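Tannase (PDB 3WA7) hydrolyses the ester bonds of hydrolysable tannins, probably releasing gallic acid, as a serine-type alpha/beta-hydrolase would. Local coordinates at residues C204-L209 against R420-A425; A263-Y268 against P427-I432; L45-P50 against G148-D153; A67-P72 against R141-N146. All blocks are in the same frame, centred on the assembly; numbering follows the deposited sequence.

Interaction 1: residues C204-L209 against R420-A425; sequences CPIHNL and RDTSFA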
loop_
_atom_site.group_PDB
_atom_site.type_symbol
_atom_site.label_atom_id
_atom_site.label_comp_id
_atom_site.label_asym_id
_atom_site.label_seq_id
_atom_site.Cartn_x
_atom_site.Cartn_y
_atom_site.Cartn_z
ATOM N N CYS A 204 -4.020 -0.704 -3.799
ATOM C CA CYS A 204 -4.749 -1.432 -2.761
ATOM C C CYS A 204 -4.070 -1.386 -1.395
ATOM O O CYS A 204 -3.774 -2.420 -0.801
ATOM C CB CYS A 204 -4.993 -2.889 -3.187
ATOM S SG CYS A 204 -3.529 -3.886 -3.600
ATOM N N PRO A 205 -3.827 -0.174 -0.871
ATOM C CA PRO A 205 -3.175 -0.056 0.436
ATOM C C PRO A 205 -3.978 -0.707 1.556
ATOM O O PRO A 205 -5.094 -0.288 1.865
ATOM C CB PRO A 205 -3.030 1.454 0.618
ATOM C CG PRO A 205 -4.215 2.000 -0.140
ATOM C CD PRO A 205 -4.203 1.150 -1.396
ATOM N N ILE A 206 -3.405 -1.746 2.149
ATOM C CA ILE A 206 -4.059 -2.449 3.242
ATOM C C ILE A 206 -3.645 -1.707 4.506
ATOM O O ILE A 206 -2.652 -2.049 5.147
ATOM C CB ILE A 206 -3.597 -3.918 3.300
ATOM C CG1 ILE A 206 -3.881 -4.600 1.958
ATOM C CG2 ILE A 206 -4.317 -4.651 4.425
ATOM C CD1 ILE A 206 -5.364 -4.707 1.613
ATOM N N HIS A 207 -4.413 -0.669 4.833
ATOM C CA HIS A 207 -4.135 0.181 5.987
ATOM C C HIS A 207 -5.381 0.377 6.852
ATOM O O HIS A 207 -6.419 -0.234 6.599
ATOM C CB HIS A 207 -3.644 1.544 5.503
ATOM C CG HIS A 207 -4.717 2.380 4.875
ATOM N ND1 HIS A 207 -5.297 2.067 3.663
ATOM C CD2 HIS A 207 -5.351 3.490 5.320
ATOM C CE1 HIS A 207 -6.243 2.949 3.391
ATOM N NE2 HIS A 207 -6.296 3.823 4.381
ATOM N N ASN A 208 -5.275 1.246 7.859
ATOM C CA ASN A 208 -6.388 1.515 8.777
ATOM C C ASN A 208 -6.831 0.161 9.335
ATOM O O ASN A 208 -8.026 -0.139 9.462
ATOM C CB ASN A 208 -7.531 2.210 8.020
ATOM C CG ASN A 208 -8.557 2.833 8.948
ATOM O OD1 ASN A 208 -8.302 3.023 10.136
ATOM N ND2 ASN A 208 -9.724 3.166 8.401
ATOM N N LEU A 209 -5.833 -0.647 9.684
ATOM C CA LEU A 209 -6.041 -2.001 10.179
ATOM C C LEU A 209 -6.967 -2.166 11.380
ATOM O O LEU A 209 -7.732 -3.130 11.438
ATOM C CB LEU A 209 -4.679 -2.644 10.479
ATOM C CG LEU A 209 -3.674 -2.580 9.322
ATOM C CD1 LEU A 209 -2.351 -3.193 9.764
ATOM C CD2 LEU A 209 -4.226 -3.314 8.095
ATOM N N ARG A 420 -10.972 -8.040 -3.066
ATOM C CA ARG A 420 -11.710 -8.266 -1.824
ATOM C C ARG A 420 -10.810 -8.459 -0.603
ATOM O O ARG A 420 -11.262 -8.964 0.429
ATOM C CB ARG A 420 -12.611 -9.498 -1.970
ATOM C CG ARG A 420 -13.440 -9.501 -3.242
ATOM C CD ARG A 420 -13.003 -10.620 -4.159
ATOM N NE ARG A 420 -13.384 -11.927 -3.633
ATOM C CZ ARG A 420 -12.531 -12.896 -3.313
ATOM N NH1 ARG A 420 -11.222 -12.719 -3.459
ATOM N NH2 ARG A 420 -12.993 -14.053 -2.852
ATOM N N ASP A 421 -9.544 -8.062 -0.705
ATOM C CA ASP A 421 -8.626 -8.225 0.420
ATOM C C ASP A 421 -8.971 -7.294 1.573
ATOM O O ASP A 421 -8.600 -7.539 2.719
ATOM C CB ASP A 421 -7.181 -8.026 -0.036
ATOM C CG ASP A 421 -6.646 -9.236 -0.774
ATOM O OD1 ASP A 421 -7.180 -9.563 -1.854
ATOM O OD2 ASP A 421 -5.699 -9.873 -0.267
ATOM N N THR A 422 -9.683 -6.220 1.257
ATOM C CA THR A 422 -10.146 -5.280 2.267
ATOM C C THR A 422 -11.348 -4.579 1.643
ATOM O O THR A 422 -11.482 -4.542 0.421
ATOM C CB THR A 422 -9.051 -4.254 2.666
ATOM O OG1 THR A 422 -9.448 -3.583 3.870
ATOM C CG2 THR A 422 -8.830 -3.227 1.563
ATOM N N SER A 423 -12.234 -4.045 2.472
ATOM C CA SER A 423 -13.418 -3.365 1.959
ATOM C C SER A 423 -13.083 -2.154 1.101
ATOM O O SER A 423 -12.078 -1.477 1.324
ATOM C CB SER A 423 -14.312 -2.909 3.115
ATOM O OG SER A 423 -15.360 -2.079 2.637
ATOM N N PHE A 424 -13.938 -1.890 0.117
ATOM C CA PHE A 424 -13.776 -0.739 -0.764
ATOM C C PHE A 424 -13.828 0.524 0.085
ATOM O O PHE A 424 -13.268 1.551 -0.284
ATOM C CB PHE A 424 -14.911 -0.694 -1.790
ATOM C CG PHE A 424 -14.945 -1.881 -2.704
ATOM C CD1 PHE A 424 -16.082 -2.679 -2.786
ATOM C CD2 PHE A 424 -13.838 -2.199 -3.486
ATOM C CE1 PHE A 424 -16.116 -3.786 -3.638
ATOM C CE2 PHE A 424 -13.860 -3.299 -4.338
ATOM C CZ PHE A 424 -15.000 -4.094 -4.416
ATOM N N ALA A 425 -14.510 0.436 1.225
ATOM C CA ALA A 425 -14.641 1.578 2.128
ATOM C C ALA A 425 -13.294 2.096 2.615
ATOM O O ALA A 425 -13.128 3.293 2.837
ATOM C CB ALA A 425 -15.506 1.199 3.326
HETATM O O HOH W 1 -7.283 -2.636 5.282
#

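Interaction 2: residues A263-Y268 against P427-I432; sequences AQFSTY and PIILAI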
loop_
_atom_site.group_PDB
_atom_site.type_symbol
_atom_site.label_atom_id
_atom_site.label_comp_id
_atom_site.label_asym_id
_atom_site.label_seq_id
_atom_site.Cartn_x
_atom_site.Cartn_y
_atom_site.Cartn_z
ATOM N N ALA A 263 -22.483 -3.189 12.490
ATOM C CA ALA A 263 -23.194 -2.152 13.226
ATOM C C ALA A 263 -22.225 -1.097 13.754
ATOM O O ALA A 263 -22.490 0.102 13.667
ATOM C CB ALA A 263 -23.967 -2.774 14.386
ATOM N N GLN A 264 -21.102 -1.543 14.302
ATOM C CA GLN A 264 -20.133 -0.605 14.842
ATOM C C GLN A 264 -19.445 0.237 13.769
ATOM O O GLN A 264 -18.980 1.342 14.048
ATOM C CB GLN A 264 -19.112 -1.343 15.709
ATOM C CG GLN A 264 -19.679 -1.779 17.061
ATOM C CD GLN A 264 -20.360 -0.638 17.808
ATOM O OE1 GLN A 264 -21.555 -0.384 17.635
ATOM N NE2 GLN A 264 -19.593 0.066 18.631
ATOM N N PHE A 265 -19.390 -0.266 12.539
ATOM C CA PHE A 265 -18.770 0.510 11.473
ATOM C C PHE A 265 -19.545 1.811 11.247
ATOM O O PHE A 265 -18.957 2.829 10.890
ATOM C CB PHE A 265 -18.722 -0.277 10.158
ATOM C CG PHE A 265 -18.000 0.446 9.051
ATOM C CD1 PHE A 265 -16.635 0.710 9.152
ATOM C CD2 PHE A 265 -18.682 0.872 7.913
ATOM C CE1 PHE A 265 -15.960 1.387 8.140
ATOM C CE2 PHE A 265 -18.019 1.552 6.891
ATOM C CZ PHE A 265 -16.648 1.810 7.008
ATOM N N SER A 266 -20.863 1.784 11.442
ATOM C CA SER A 266 -21.651 3.003 11.242
ATOM C C SER A 266 -21.169 4.094 12.187
ATOM O O SER A 266 -21.019 5.249 11.796
ATOM C CB SER A 266 -23.146 2.744 11.476
ATOM O OG SER A 266 -23.674 1.870 10.495
ATOM N N THR A 267 -20.917 3.723 13.435
ATOM C CA THR A 267 -20.450 4.690 14.414
ATOM C C THR A 267 -19.068 5.213 14.045
ATOM O O THR A 267 -18.814 6.415 14.101
ATOM C CB THR A 267 -20.413 4.067 15.814
ATOM O OG1 THR A 267 -21.739 3.655 16.168
ATOM C CG2 THR A 267 -19.909 5.074 16.841
ATOM N N TYR A 268 -18.178 4.303 13.673
ATOM C CA TYR A 268 -16.830 4.684 13.277
ATOM C C TYR A 268 -16.878 5.615 12.065
ATOM O O TYR A 268 -16.282 6.694 12.063
ATOM C CB TYR A 268 -16.006 3.443 12.920
ATOM C CG TYR A 268 -14.703 3.793 12.238
ATOM C CD1 TYR A 268 -13.697 4.474 12.921
ATOM C CD2 TYR A 268 -14.500 3.495 10.890
ATOM C CE1 TYR A 268 -12.518 4.856 12.276
ATOM C CE2 TYR A 268 -13.331 3.872 10.238
ATOM C CZ TYR A 268 -12.344 4.551 10.936
ATOM O OH TYR A 268 -11.184 4.924 10.290
ATOM N N PRO A 427 -10.099 2.232 1.056
ATOM C CA PRO A 427 -9.419 3.219 0.208
ATOM C C PRO A 427 -10.281 4.468 -0.027
ATOM O O PRO A 427 -9.761 5.567 -0.217
ATOM C CB PRO A 427 -9.136 2.441 -1.080
ATOM C CG PRO A 427 -10.240 1.421 -1.114
ATOM C CD PRO A 427 -10.320 0.972 0.327
ATOM N N ILE A 428 -11.599 4.301 -0.005
ATOM C CA ILE A 428 -12.486 5.441 -0.209
ATOM C C ILE A 428 -12.351 6.441 0.942
ATOM O O ILE A 428 -12.339 7.652 0.721
ATOM C CB ILE A 428 -13.959 4.979 -0.347
ATOM C CG1 ILE A 428 -14.126 4.210 -1.665
ATOM C CG2 ILE A 428 -14.894 6.184 -0.313
ATOM C CD1 ILE A 428 -15.468 3.512 -1.817
ATOM N N ILE A 429 -12.242 5.935 2.167
ATOM C CA ILE A 429 -12.085 6.803 3.331
ATOM C C ILE A 429 -10.797 7.612 3.200
ATOM O O ILE A 429 -10.780 8.814 3.466
ATOM C CB ILE A 429 -12.042 5.987 4.643
ATOM C CG1 ILE A 429 -13.444 5.465 4.977
ATOM C CG2 ILE A 429 -11.511 6.855 5.783
ATOM C CD1 ILE A 429 -13.475 4.475 6.131
ATOM N N LEU A 430 -9.721 6.952 2.784
ATOM C CA LEU A 430 -8.440 7.627 2.611
ATOM C C LEU A 430 -8.551 8.720 1.547
ATOM O O LEU A 430 -8.118 9.855 1.753
ATOM C CB LEU A 430 -7.361 6.616 2.210
ATOM C CG LEU A 430 -5.986 7.175 1.822
ATOM C CD1 LEU A 430 -5.408 8.004 2.961
ATOM C CD2 LEU A 430 -5.061 6.023 1.473
ATOM N N ALA A 431 -9.141 8.374 0.409
ATOM C CA ALA A 431 -9.296 9.330 -0.680
ATOM C C ALA A 431 -10.106 10.562 -0.276
ATOM O O ALA A 431 -9.731 11.693 -0.589
ATOM C CB ALA A 431 -9.943 8.648 -1.882
ATOM N N ILE A 432 -11.219 10.350 0.414
ATOM C CA ILE A 432 -12.053 11.476 0.813
ATOM C C ILE A 432 -11.396 12.310 1.900
ATOM O O ILE A 432 -11.464 13.538 1.868
ATOM C CB ILE A 432 -13.442 11.002 1.283
ATOM C CG1 ILE A 432 -14.179 10.360 0.104
ATOM C CG2 ILE A 432 -14.247 12.183 1.836
ATOM C CD1 ILE A 432 -15.544 9.794 0.460
#

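Interaction 3: residues L45-P50 against G148-D153; sequences LNVFVP and GRLPGD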
loop_
_atom_site.group_PDB
_atom_site.type_symbol
_atom_site.label_atom_id
_atom_site.label_comp_id
_atom_site.label_asym_id
_atom_site.label_seq_id
_atom_site.Cartn_x
_atom_site.Cartn_y
_atom_site.Cartn_z
ATOM N N LEU A 45 19.871 -0.962 -0.076
ATOM C CA LEU A 45 19.082 -0.414 -1.169
ATOM C C LEU A 45 19.877 -0.443 -2.464
ATOM O O LEU A 45 21.109 -0.547 -2.447
ATOM C CB LEU A 45 18.616 1.015 -0.836
ATOM C CG LEU A 45 19.613 2.134 -0.507
ATOM C CD1 LEU A 45 20.314 2.608 -1.772
ATOM C CD2 LEU A 45 18.869 3.302 0.128
ATOM N N ASN A 46 19.158 -0.396 -3.582
ATOM C CA ASN A 46 19.764 -0.398 -4.904
ATOM C C ASN A 46 19.395 0.900 -5.605
ATOM O O ASN A 46 18.272 1.388 -5.473
ATOM C CB ASN A 46 19.257 -1.572 -5.748
ATOM C CG ASN A 46 19.609 -2.918 -5.158
ATOM O OD1 ASN A 46 20.632 -3.074 -4.492
ATOM N ND2 ASN A 46 18.771 -3.915 -5.427
ATOM N N VAL A 47 20.343 1.447 -6.358
ATOM C CA VAL A 47 20.133 2.688 -7.090
ATOM C C VAL A 47 20.280 2.441 -8.590
ATOM O O VAL A 47 21.266 1.855 -9.032
ATOM C CB VAL A 47 21.166 3.754 -6.669
ATOM C CG1 VAL A 47 20.947 5.037 -7.452
ATOM C CG2 VAL A 47 21.055 4.016 -5.179
ATOM N N PHE A 48 19.294 2.885 -9.364
ATOM C CA PHE A 48 19.326 2.718 -10.812
ATOM C C PHE A 48 19.127 4.075 -11.474
ATOM O O PHE A 48 18.183 4.802 -11.162
ATOM C CB PHE A 48 18.257 1.719 -11.249
ATOM C CG PHE A 48 18.365 0.401 -10.544
ATOM C CD1 PHE A 48 17.533 0.102 -9.470
ATOM C CD2 PHE A 48 19.342 -0.516 -10.915
ATOM C CE1 PHE A 48 17.675 -1.092 -8.770
ATOM C CE2 PHE A 48 19.493 -1.718 -10.219
ATOM C CZ PHE A 48 18.657 -2.005 -9.144
ATOM N N VAL A 49 20.029 4.403 -12.393
ATOM C CA VAL A 49 20.008 5.698 -13.056
ATOM C C VAL A 49 20.076 5.623 -14.576
ATOM O O VAL A 49 20.911 4.910 -15.128
ATOM C CB VAL A 49 21.212 6.548 -12.577
ATOM C CG1 VAL A 49 21.145 7.944 -13.178
ATOM C CG2 VAL A 49 21.240 6.607 -11.053
ATOM N N PRO A 50 19.189 6.355 -15.272
ATOM C CA PRO A 50 19.221 6.335 -16.739
ATOM C C PRO A 50 20.619 6.784 -17.168
ATOM O O PRO A 50 21.160 7.742 -16.617
ATOM C CB PRO A 50 18.144 7.346 -17.116
ATOM C CG PRO A 50 17.125 7.152 -16.009
ATOM C CD PRO A 50 18.014 7.097 -14.780
ATOM N N GLY A 148 22.501 15.649 -4.613
ATOM C CA GLY A 148 23.676 16.082 -5.348
ATOM C C GLY A 148 24.588 14.922 -5.701
ATOM O O GLY A 148 24.996 14.768 -6.853
ATOM N N ARG A 149 24.916 14.105 -4.708
ATOM C CA ARG A 149 25.777 12.954 -4.935
ATOM C C ARG A 149 24.999 11.893 -5.699
ATOM O O ARG A 149 25.527 11.253 -6.608
ATOM C CB ARG A 149 26.289 12.411 -3.598
ATOM C CG ARG A 149 27.277 13.353 -2.914
ATOM C CD ARG A 149 27.968 12.679 -1.746
ATOM N NE ARG A 149 27.108 12.574 -0.574
ATOM C CZ ARG A 149 26.912 13.557 0.299
ATOM N NH1 ARG A 149 27.521 14.725 0.135
ATOM N NH2 ARG A 149 26.112 13.369 1.339
ATOM N N LEU A 150 23.732 11.723 -5.331
ATOM C CA LEU A 150 22.853 10.772 -6.001
ATOM C C LEU A 150 22.162 11.470 -7.170
ATOM O O LEU A 150 21.707 12.603 -7.036
ATOM C CB LEU A 150 21.769 10.279 -5.040
ATOM C CG LEU A 150 22.009 9.050 -4.171
ATOM C CD1 LEU A 150 20.915 8.958 -3.111
ATOM C CD2 LEU A 150 22.013 7.806 -5.047
ATOM N N PRO A 151 22.105 10.821 -8.341
ATOM C CA PRO A 151 21.428 11.481 -9.461
ATOM C C PRO A 151 19.940 11.615 -9.112
ATOM O O PRO A 151 19.417 10.823 -8.329
ATOM C CB PRO A 151 21.662 10.516 -10.617
ATOM C CG PRO A 151 23.013 9.942 -10.299
ATOM C CD PRO A 151 22.892 9.665 -8.808
ATOM N N GLY A 152 19.270 12.614 -9.680
ATOM C CA GLY A 152 17.854 12.804 -9.400
ATOM C C GLY A 152 17.558 13.964 -8.465
ATOM O O GLY A 152 18.458 14.505 -7.819
ATOM N N ASP A 153 16.289 14.349 -8.393
ATOM C CA ASP A 153 15.864 15.454 -7.534
ATOM C C ASP A 153 15.300 14.869 -6.242
ATOM O O ASP A 153 14.230 14.263 -6.252
ATOM C CB ASP A 153 14.784 16.275 -8.241
ATOM C CG ASP A 153 14.473 17.579 -7.527
ATOM O OD1 ASP A 153 14.815 17.715 -6.332
ATOM O OD2 ASP A 153 13.873 18.467 -8.165
#

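Interaction 4: residues A67-P72 against R141-N146; sequences APILMP and RYVKYN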
loop_
_atom_site.group_PDB
_atom_site.type_symbol
_atom_site.label_atom_id
_atom_site.label_comp_id
_atom_site.label_asym_id
_atom_site.label_seq_id
_atom_site.Cartn_x
_atom_site.Cartn_y
_atom_site.Cartn_z
ATOM N N ALA A 67 15.303 14.840 -12.392
ATOM C CA ALA A 67 14.581 13.577 -12.505
ATOM C C ALA A 67 13.884 13.148 -11.219
ATOM O O ALA A 67 14.442 13.258 -10.130
ATOM C CB ALA A 67 15.535 12.474 -12.970
ATOM N N PRO A 68 12.634 12.669 -11.333
ATOM C CA PRO A 68 11.913 12.226 -10.140
ATOM C C PRO A 68 12.636 10.990 -9.618
ATOM O O PRO A 68 13.271 10.268 -10.390
ATOM C CB PRO A 68 10.529 11.863 -10.682
ATOM C CG PRO A 68 10.389 12.719 -11.896
ATOM C CD PRO A 68 11.759 12.649 -12.516
ATOM N N ILE A 69 12.553 10.749 -8.316
ATOM C CA ILE A 69 13.175 9.568 -7.739
ATOM C C ILE A 69 12.052 8.657 -7.256
ATOM O O ILE A 69 11.418 8.918 -6.232
ATOM C CB ILE A 69 14.105 9.925 -6.558
ATOM C CG1 ILE A 69 15.249 10.816 -7.054
ATOM C CG2 ILE A 69 14.671 8.652 -5.933
ATOM C CD1 ILE A 69 16.217 11.244 -5.961
ATOM N N LEU A 70 11.791 7.606 -8.023
ATOM C CA LEU A 70 10.747 6.647 -7.677
ATOM C C LEU A 70 11.321 5.684 -6.650
ATOM O O LEU A 70 12.413 5.150 -6.843
ATOM C CB LEU A 70 10.315 5.864 -8.917
ATOM C CG LEU A 70 9.130 4.908 -8.755
ATOM C CD1 LEU A 70 7.845 5.714 -8.611
ATOM C CD2 LEU A 70 9.040 3.995 -9.972
HETATM N N MSE A 71 10.594 5.474 -5.557
HETATM C CA MSE A 71 11.051 4.566 -4.516
HETATM C C MSE A 71 9.996 3.503 -4.262
HETATM O O MSE A 71 9.163 3.629 -3.364
HETATM C CB MSE A 71 11.379 5.340 -3.229
HETATM C CG MSE A 71 12.568 6.280 -3.400
HETATM SE SE MSE A 71 13.216 7.043 -1.741
HETATM C CE MSE A 71 14.193 5.509 -1.064
ATOM N N PRO A 72 10.017 2.438 -5.073
ATOM C CA PRO A 72 9.070 1.330 -4.959
ATOM C C PRO A 72 9.531 0.340 -3.903
ATOM O O PRO A 72 10.720 0.257 -3.599
ATOM C CB PRO A 72 9.105 0.723 -6.350
ATOM C CG PRO A 72 10.573 0.825 -6.690
ATOM C CD PRO A 72 10.942 2.225 -6.207
ATOM N N ARG A 141 15.743 8.979 4.102
ATOM C CA ARG A 141 16.745 9.877 4.675
ATOM C C ARG A 141 18.093 9.694 3.985
ATOM O O ARG A 141 18.811 10.665 3.758
ATOM C CB ARG A 141 16.888 9.647 6.184
ATOM C CG ARG A 141 15.626 9.994 6.939
ATOM C CD ARG A 141 15.831 10.061 8.439
ATOM N NE ARG A 141 14.621 10.581 9.064
ATOM C CZ ARG A 141 14.543 11.030 10.311
ATOM N NH1 ARG A 141 15.613 11.027 11.095
ATOM N NH2 ARG A 141 13.387 11.493 10.767
ATOM N N TYR A 142 18.431 8.453 3.648
ATOM C CA TYR A 142 19.693 8.177 2.966
ATOM C C TYR A 142 19.716 8.927 1.636
ATOM O O TYR A 142 20.703 9.574 1.290
ATOM C CB TYR A 142 19.854 6.678 2.692
ATOM C CG TYR A 142 21.130 6.350 1.947
ATOM C CD1 TYR A 142 22.331 6.159 2.632
ATOM C CD2 TYR A 142 21.149 6.300 0.552
ATOM C CE1 TYR A 142 23.524 5.932 1.944
ATOM C CE2 TYR A 142 22.335 6.076 -0.145
ATOM C CZ TYR A 142 23.516 5.897 0.557
ATOM O OH TYR A 142 24.688 5.702 -0.132
ATOM N N VAL A 143 18.621 8.829 0.893
ATOM C CA VAL A 143 18.516 9.493 -0.402
ATOM C C VAL A 143 18.632 11.009 -0.280
ATOM O O VAL A 143 19.438 11.633 -0.973
ATOM C CB VAL A 143 17.178 9.146 -1.095
ATOM C CG1 VAL A 143 16.969 10.031 -2.325
ATOM C CG2 VAL A 143 17.175 7.683 -1.502
ATOM N N LYS A 144 17.835 11.594 0.608
ATOM C CA LYS A 144 17.837 13.043 0.788
ATOM C C LYS A 144 19.158 13.569 1.343
ATOM O O LYS A 144 19.591 14.664 0.982
ATOM C CB LYS A 144 16.657 13.460 1.676
ATOM C CG LYS A 144 15.308 13.040 1.078
ATOM C CD LYS A 144 14.107 13.609 1.829
ATOM C CE LYS A 144 13.883 15.084 1.527
ATOM N NZ LYS A 144 12.686 15.607 2.267
ATOM N N TYR A 145 19.800 12.783 2.201
ATOM C CA TYR A 145 21.085 13.169 2.783
ATOM C C TYR A 145 22.118 13.261 1.670
ATOM O O TYR A 145 23.075 14.039 1.745
ATOM C CB TYR A 145 21.533 12.118 3.806
ATOM C CG TYR A 145 22.885 12.377 4.442
ATOM C CD1 TYR A 145 23.129 13.548 5.158
ATOM C CD2 TYR A 145 23.910 11.432 4.358
ATOM C CE1 TYR A 145 24.359 13.774 5.778
ATOM C CE2 TYR A 145 25.145 11.647 4.974
ATOM C CZ TYR A 145 25.360 12.820 5.683
ATOM O OH TYR A 145 26.572 13.036 6.307
ATOM N N ASN A 146 21.908 12.462 0.629
ATOM C CA ASN A 146 22.830 12.418 -0.494
ATOM C C ASN A 146 22.421 13.223 -1.719
ATOM O O ASN A 146 22.803 12.898 -2.840
ATOM C CB ASN A 146 23.097 10.961 -0.868
ATOM C CG ASN A 146 24.083 10.302 0.078
ATOM O OD1 ASN A 146 25.261 10.660 0.103
ATOM N ND2 ASN A 146 23.606 9.349 0.868
#

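Interaction 1: residues C204-L209 against R420-A425
Ile206 meets the 420-425 loop through its CD1 methyl alone, which lies against Thr422 CG2 at 3.8 Å and, more loosely, against Asp421 CB. Setting CG1 beside the backbone N (chi1 -57°) brings CD1 near Thr422 as the two side chains run past each other in opposite senses. These touches are few, and threonine suits the spot because its methyl meets Ile206 while its hydroxyl remains available for a polar link. That link is a water, 2.8 Å from Thr422 OG1, which donates to His207 O at 2.9 Å.

The remaining polar bonds shape each loop from within. Ile206 is the centre of an inverse gamma turn whose backbone bond, His207 N to Pro205 O, is weak. The same oxygen receives His207 ND1 at 3.0 Å, a straight bond (164°) in the imidazole plane but reaching the carbonyl from above its plane. Ser423 OG caps helix 425-436 by accepting from Ala425 N at 3.0 Å.

Ile206 touches Ser163, while Asp421 touches His451 and its OD2 is hydrogen-bonded to a glycerol, probably from the crystallisation liquor. Both loops follow sheet strands, the setting of an alpha/beta-hydrolase active site with a probable catalytic triad of Ser163, His451 and Asp419.

Interaction 2: residues A263-Y268 against P427-I432
The rings of Phe265 and Tyr268 both receive one methyl, Ile429 CD1, but it comes to them from different directions. To Phe265 the methyl comes at the edge, close to the ring plane, with CZ 4.2 Å from CD1. Toward Tyr268 its approach is oblique, and CE2 is 4.2 Å from Ile429 CD1. One edge of the tyrosine ring is taken by its own helical neighbour: Phe265 CE1 lies in the Tyr268 plane, 3.8 Å from Tyr268 CD2. Helix 209-220 supplies the other aromatic partners. His211 stacks with Tyr268, and the Trp218 ring meets that of Phe265 with the planes about 35° apart.

Phe265 and Tyr268 stand one helical turn apart, so their rings leave helix 252-271 on the same side. Both have CG anti to the backbone N (chi1 -176° for Phe265), which carries the flat groups well beyond the backbone. Such reach is needed, because the nearest CA atoms, those of Tyr268 and Ile429, are 11.2 Å apart. Helix 425-436 is the crossover helix between the parallel strands 410-414 and 440-444 of the hydrolase sheet. Helix 252-271, by contrast, belongs to the long insertion between strands 199-203 and 410-414, consistent with a lid over the core.

Isoleucine suits the meeting point: its CB points toward the rings, and an extended CG1 branch (chi2 171°) brings a slim apolar tip to both. The polar end of Tyr268 is occupied elsewhere, its OH being hydrogen-bonded to Asn208 ND2, so the buried hydroxyl has a partner beside an otherwise hydrocarbon contact.

Interaction 3: residues L45-P50 against G148-D153
Val49 and Pro151 form the closest part of this contact. Both valine methyls lie on the proline ring, CG1 3.7 Å from Pro151 CB and CG2 3.9 Å from Pro151 CG, with the two side chains crossing at about a right angle. Two residues earlier on strand 44-50, Val47 also points its CB toward the loop and brings both methyls to a single branch of Leu150: CD2 is 3.8 Å from Val47 CG1 and 3.9 Å from Val47 CG2. Branched valine suits a strand and offers two methyls at short range, while proline gives them a rigid apolar surface. An alanine in place of Val49 removes both methyls and would probably leave a gap between the strand and the Pro151 ring.

Toward solvent the character changes. Gly148 is exposed, and its phi/psi (91°/-50°) would bring any side chain into collision with the carbonyl oxygen of the previous residue. Arg149 makes no contact with the strand and bonds through NE to Asn146 OD1. The contact thus joins strand 44-50, in the antiparallel part of the alpha/beta-hydrolase sheet, to the connection from helix 131-145 to strand 157-160. With only methyl, methylene and ring carbons meeting between strand and loop, their fit rests on shape and on exclusion of water, and polar bonds are made elsewhere, by the sheet and by both ends of the loop.

Interaction 4: residues A67-P72 against R141-N146
Strand 69-72 packs against the last turn of helix 131-145, with the Ile69 and Val143 CA atoms 9.1 Å apart. This helix lies in the crossover between parallel strands 107-111 and 157-160, which flank 69-72 in the alpha/beta-hydrolase sheet. The helix ends at Tyr145; Asn146 is the first residue to leave helical angles, and its N makes only weak bonds, to Tyr142 O and Val143 O. Its side chain closes the end more firmly, ND2 donating to Tyr142 O at 2.9 Å (147°), tilted out of the carbonyl plane. The same ND2 stands 3.4 Å above the Tyr142 ring, over its centre.

Val143 carries the contact by dividing its methyls between two strand residues. CG1 meets Ile69 CD1 tip to tip at 3.9 Å, the isoleucine reaching toward the helix on a fully extended chi2 of 179°. CG2 lies 3.7 Å from Met71 CE and 4.0 Å from its SE. Met71 is selenomethionine, introduced as a label; the bend at chi3 (77°) sets CE beside Val143 CG2. Short, branched Val143 lets the helix sit close to the sheet, and flexible Met71 also touches Met136 and Ala139 nearer the start of the helix.

Charge is kept off this face: Arg141 forms salt bridges with Glu182 and Asp195, Lys144 with Asp196. Between these segments the helix therefore rests on the sheet through dispersion and the hydrophobic effect alone.

How the interactions relate
All four contacts are buried, yet their chemistry follows their place. Interactions 2, 3 and 4 are apolar across their segments. Interactions 3 and 4, with centres 7 Å apart, fit together: both reach the main sheet, Leu150 CD1 packs on Val143 CA, and the loop at Asp153 is joined to Ala67 by a probable backbone hydrogen bond. Interactions 1 and 2, centres 11 Å apart, share the chain running into helix 425-436; His207 packs on Leu430 and Ala425 on Phe265. Interaction 1, nearest the chain's centre, has few direct contacts and adds a water beside the probable catalytic site, whereas interaction 2 joins the insertion to the core by an isoleucine methyl set against two rings.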